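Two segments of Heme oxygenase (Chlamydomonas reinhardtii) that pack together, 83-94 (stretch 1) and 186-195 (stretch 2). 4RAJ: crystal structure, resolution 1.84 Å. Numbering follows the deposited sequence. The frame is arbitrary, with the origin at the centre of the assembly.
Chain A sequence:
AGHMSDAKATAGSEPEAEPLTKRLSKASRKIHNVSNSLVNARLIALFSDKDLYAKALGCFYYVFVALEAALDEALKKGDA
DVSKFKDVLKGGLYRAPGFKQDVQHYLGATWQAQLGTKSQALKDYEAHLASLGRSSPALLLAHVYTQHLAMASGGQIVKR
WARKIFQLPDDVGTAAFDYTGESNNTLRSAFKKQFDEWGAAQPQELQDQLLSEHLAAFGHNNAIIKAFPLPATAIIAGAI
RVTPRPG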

# COMPACT_ATOMS: atom_id res chain seq x y z
N SER A 83 -8.07 16.34 -5.32
CA SER A 83 -7.56 17.04 -6.50
C SER A 83 -6.34 17.89 -6.18
O SER A 83 -5.47 18.07 -7.03
CB SER A 83 -8.65 17.90 -7.13
OG SER A 83 -9.69 17.08 -7.62
N LYS A 84 -6.26 18.40 -4.95
CA LYS A 84 -5.10 19.18 -4.55
C LYS A 84 -3.83 18.34 -4.61
O LYS A 84 -2.74 18.88 -4.74
CB LYS A 84 -5.29 19.76 -3.15
CG LYS A 84 -6.34 20.86 -3.10
CD LYS A 84 -6.51 21.40 -1.69
CE LYS A 84 -7.49 22.57 -1.65
NZ LYS A 84 -6.97 23.75 -2.39
N PHE A 85 -3.98 17.02 -4.53
CA PHE A 85 -2.86 16.09 -4.47
C PHE A 85 -2.57 15.41 -5.81
O PHE A 85 -1.70 14.55 -5.89
CB PHE A 85 -3.12 15.00 -3.41
CG PHE A 85 -3.01 15.49 -1.98
CD1 PHE A 85 -4.01 16.29 -1.43
CD2 PHE A 85 -1.91 15.17 -1.21
CE1 PHE A 85 -3.90 16.76 -0.12
CE2 PHE A 85 -1.79 15.62 0.09
CZ PHE A 85 -2.80 16.42 0.65
N LYS A 86 -3.31 15.79 -6.84
CA LYS A 86 -3.18 15.15 -8.15
C LYS A 86 -1.73 15.00 -8.62
O LYS A 86 -1.33 13.92 -9.05
CB LYS A 86 -3.98 15.91 -9.21
CG LYS A 86 -3.83 15.36 -10.62
CD LYS A 86 -5.11 15.56 -11.41
CE LYS A 86 -4.96 15.11 -12.85
NZ LYS A 86 -6.28 15.11 -13.56
N ASP A 87 -0.93 16.06 -8.52
CA ASP A 87 0.45 15.97 -9.02
C ASP A 87 1.31 14.95 -8.24
O ASP A 87 2.10 14.23 -8.84
CB ASP A 87 1.11 17.34 -8.99
CG ASP A 87 0.50 18.31 -10.00
OD1 ASP A 87 -0.17 17.85 -10.95
OD2 ASP A 87 0.70 19.53 -9.84
N VAL A 88 1.13 14.88 -6.92
CA VAL A 88 1.93 13.96 -6.11
C VAL A 88 1.39 12.53 -6.20
O VAL A 88 2.14 11.56 -6.05
CB VAL A 88 2.02 14.42 -4.62
CG1 VAL A 88 2.70 15.79 -4.50
CG2 VAL A 88 0.65 14.48 -3.96
N LEU A 89 0.10 12.38 -6.49
CA LEU A 89 -0.50 11.05 -6.62
C LEU A 89 -0.22 10.41 -7.97
O LEU A 89 0.07 9.21 -8.06
CB LEU A 89 -2.02 11.13 -6.41
CG LEU A 89 -2.53 11.43 -5.01
CD1 LEU A 89 -4.04 11.64 -5.04
CD2 LEU A 89 -2.17 10.30 -4.08
N LYS A 90 -0.32 11.20 -9.03
CA LYS A 90 -0.29 10.68 -10.38
C LYS A 90 1.10 10.77 -10.99
O LYS A 90 1.25 10.61 -12.19
CB LYS A 90 -1.31 11.42 -11.25
CG LYS A 90 -2.73 11.44 -10.67
CD LYS A 90 -3.34 10.04 -10.61
CE LYS A 90 -3.41 9.40 -11.98
NZ LYS A 90 -4.16 8.12 -11.93
N GLY A 91 2.12 11.01 -10.17
CA GLY A 91 3.46 11.22 -10.69
C GLY A 91 4.44 10.10 -10.41
O GLY A 91 5.65 10.30 -10.48
N GLY A 92 3.92 8.92 -10.09
CA GLY A 92 4.75 7.75 -9.84
C GLY A 92 4.46 7.00 -8.55
O GLY A 92 5.00 5.92 -8.33
N LEU A 93 3.63 7.56 -7.69
CA LEU A 93 3.33 6.90 -6.43
C LEU A 93 2.58 5.59 -6.61
O LEU A 93 2.77 4.66 -5.82
CB LEU A 93 2.51 7.81 -5.51
CG LEU A 93 3.13 8.57 -4.34
CD1 LEU A 93 2.01 9.07 -3.44
CD2 LEU A 93 4.14 7.76 -3.55
N TYR A 94 1.69 5.55 -7.61
CA TYR A 94 0.78 4.42 -7.79
C TYR A 94 1.55 3.10 -7.98
O TYR A 94 2.58 3.07 -8.66
CB TYR A 94 -0.15 4.64 -8.98
CG TYR A 94 -1.38 5.49 -8.70
CD1 TYR A 94 -1.43 6.36 -7.62
CD2 TYR A 94 -2.50 5.39 -9.52
CE1 TYR A 94 -2.58 7.14 -7.37
CE2 TYR A 94 -3.64 6.15 -9.29
CZ TYR A 94 -3.67 7.03 -8.22
OH TYR A 94 -4.82 7.79 -8.00
N THR A 186 11.83 11.52 -3.55
CA THR A 186 11.13 12.75 -3.91
C THR A 186 9.62 12.58 -3.76
O THR A 186 8.95 13.47 -3.22
CB THR A 186 11.48 13.19 -5.36
OG1 THR A 186 12.88 13.51 -5.43
CG2 THR A 186 10.67 14.42 -5.77
N LEU A 187 9.09 11.45 -4.21
CA LEU A 187 7.65 11.21 -4.14
C LEU A 187 7.17 11.21 -2.70
O LEU A 187 6.14 11.80 -2.35
CB LEU A 187 7.28 9.88 -4.80
CG LEU A 187 7.46 9.86 -6.32
CD1 LEU A 187 7.51 8.41 -6.80
CD2 LEU A 187 6.31 10.60 -6.97
N ARG A 188 7.95 10.56 -1.85
CA ARG A 188 7.57 10.45 -0.45
C ARG A 188 7.62 11.81 0.25
O ARG A 188 6.69 12.16 0.97
CB ARG A 188 8.44 9.41 0.24
CG ARG A 188 8.65 9.64 1.70
CD ARG A 188 9.04 8.36 2.42
NE ARG A 188 8.42 8.39 3.74
CZ ARG A 188 8.44 7.40 4.62
NH1 ARG A 188 9.08 6.29 4.32
NH2 ARG A 188 7.84 7.52 5.80
N SER A 189 8.69 12.58 0.04
CA SER A 189 8.84 13.86 0.74
C SER A 189 7.81 14.88 0.24
O SER A 189 7.27 15.67 1.03
CB SER A 189 10.25 14.42 0.59
OG SER A 189 10.49 14.84 -0.74
N ALA A 190 7.53 14.86 -1.06
CA ALA A 190 6.55 15.77 -1.65
C ALA A 190 5.15 15.51 -1.11
O ALA A 190 4.39 16.43 -0.81
CB ALA A 190 6.55 15.65 -3.17
N PHE A 191 4.78 14.24 -1.00
CA PHE A 191 3.48 13.90 -0.45
C PHE A 191 3.40 14.31 1.02
O PHE A 191 2.40 14.88 1.45
CB PHE A 191 3.16 12.42 -0.58
CG PHE A 191 1.80 12.07 -0.08
CD1 PHE A 191 1.59 11.72 1.25
CD2 PHE A 191 0.69 12.16 -0.93
CE1 PHE A 191 0.31 11.44 1.73
CE2 PHE A 191 -0.59 11.88 -0.45
CZ PHE A 191 -0.77 11.51 0.88
N LYS A 192 4.45 14.01 1.78
CA LYS A 192 4.47 14.36 3.20
C LYS A 192 4.28 15.86 3.42
O LYS A 192 3.48 16.28 4.25
CB LYS A 192 5.77 13.95 3.87
CG LYS A 192 5.82 12.54 4.37
CD LYS A 192 6.76 12.52 5.55
CE LYS A 192 6.92 11.14 6.11
NZ LYS A 192 8.09 10.47 5.48
N LYS A 193 5.03 16.65 2.67
CA LYS A 193 4.97 18.10 2.80
C LYS A 193 3.57 18.63 2.53
O LYS A 193 3.03 19.42 3.31
CB LYS A 193 5.97 18.76 1.85
CG LYS A 193 5.98 20.28 1.89
CD LYS A 193 7.34 20.81 1.45
CE LYS A 193 7.32 22.32 1.31
NZ LYS A 193 6.35 22.72 0.26
N GLN A 194 2.96 18.17 1.45
CA GLN A 194 1.61 18.61 1.12
C GLN A 194 0.58 18.05 2.10
O GLN A 194 -0.35 18.76 2.47
CB GLN A 194 1.23 18.20 -0.29
CG GLN A 194 -0.16 18.71 -0.67
CD GLN A 194 -0.42 18.62 -2.16
OE1 GLN A 194 0.34 18.01 -2.90
NE2 GLN A 194 -1.50 19.25 -2.60
N PHE A 195 0.74 16.80 2.51
CA PHE A 195 -0.18 16.18 3.47
C PHE A 195 -0.20 16.97 4.78
O PHE A 195 -1.26 17.18 5.37
CB PHE A 195 0.22 14.72 3.73
CG PHE A 195 -0.80 13.93 4.52
CD1 PHE A 195 -2.07 13.71 4.02
CD2 PHE A 195 -0.46 13.37 5.74
CE1 PHE A 195 -3.00 12.96 4.74
CE2 PHE A 195 -1.38 12.62 6.45
CZ PHE A 195 -2.66 12.42 5.95
O HOH W 1 0.15 17.50 -5.69

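Stretch 2 is helical throughout, with backbone hydrogen bonds running i to i+4 from A190 N to T186 O (2.9 Å) through F195 N to F191 O (2.8 Å). Stretch 1 is less regular: residues 86-89 form a short helix, supported by L89 N to F85 O (2.9 Å) and K90 N to K86 O (2.9 Å), and K90 is the first residue to leave helical phi/psi. The two run in opposite senses along the contact, since the nearest CA pairs are F85 CA with Q194 CA (7.6 Å), V88 CA with F191 CA (5.9 Å) and L93 CA with L187 CA (6.5 Å). Together they bury 558 Å².

One direct hydrogen bond joins the stretches. Q194 NE2 donates to K84 O at 2.5 Å, very short for an N-to-O pair, with an angle of 150° at the hydrogen. The other end of the same amide works through water 1, which donates to Q194 OE1 (2.8 Å) and accepts from V88 N (3.1 Å). The side chain, extended with chi1 and chi2 both t, thus links to the backbone of stretch 1 at two points, once directly and once through solvent. Its aliphatic part is used as well: Q194 CG lies 3.9 Å from the centroid of the F85 ring and 24° off the ring normal, a CH-pi contact over one face. F195 N approaches the edge of that ring, 3.7 Å from F85 CE2.

F85 also meets F191, CD2 of the former lying 3.6 Å from CE2 of the latter. With centroids 5.5 Å apart and planes at 49°, the rings pack obliquely. F191 is a hub for stretch 1: its CD2 receives V88 CG2 at 3.8 Å and L93 CD1 at 4.2 Å, while its CE2 lies 4.3 Å from L89 CD2. The CA-to-CB bond of L89 points away from stretch 2, yet the end of its side chain comes nearer. V88 points toward stretch 2 and also places CG1 4.1 Å from A190 CB.

Beyond the short helix, L187 packs against the glycine turn. Its CD2 sits 3.6 Å from G91 O and its CD1 3.8 Å from G92 C, so the leucine rests on bare backbone. At G92, phi/psi of 130/-10 by itself calls for glycine, and an ideal CB would also lie a tight 3.3 Å from L187 CD1. L93 closes this end, with CD2 4.0 Å from L187 CB. One polar cost remains: V88 O is buried by the contact without a partner in the model.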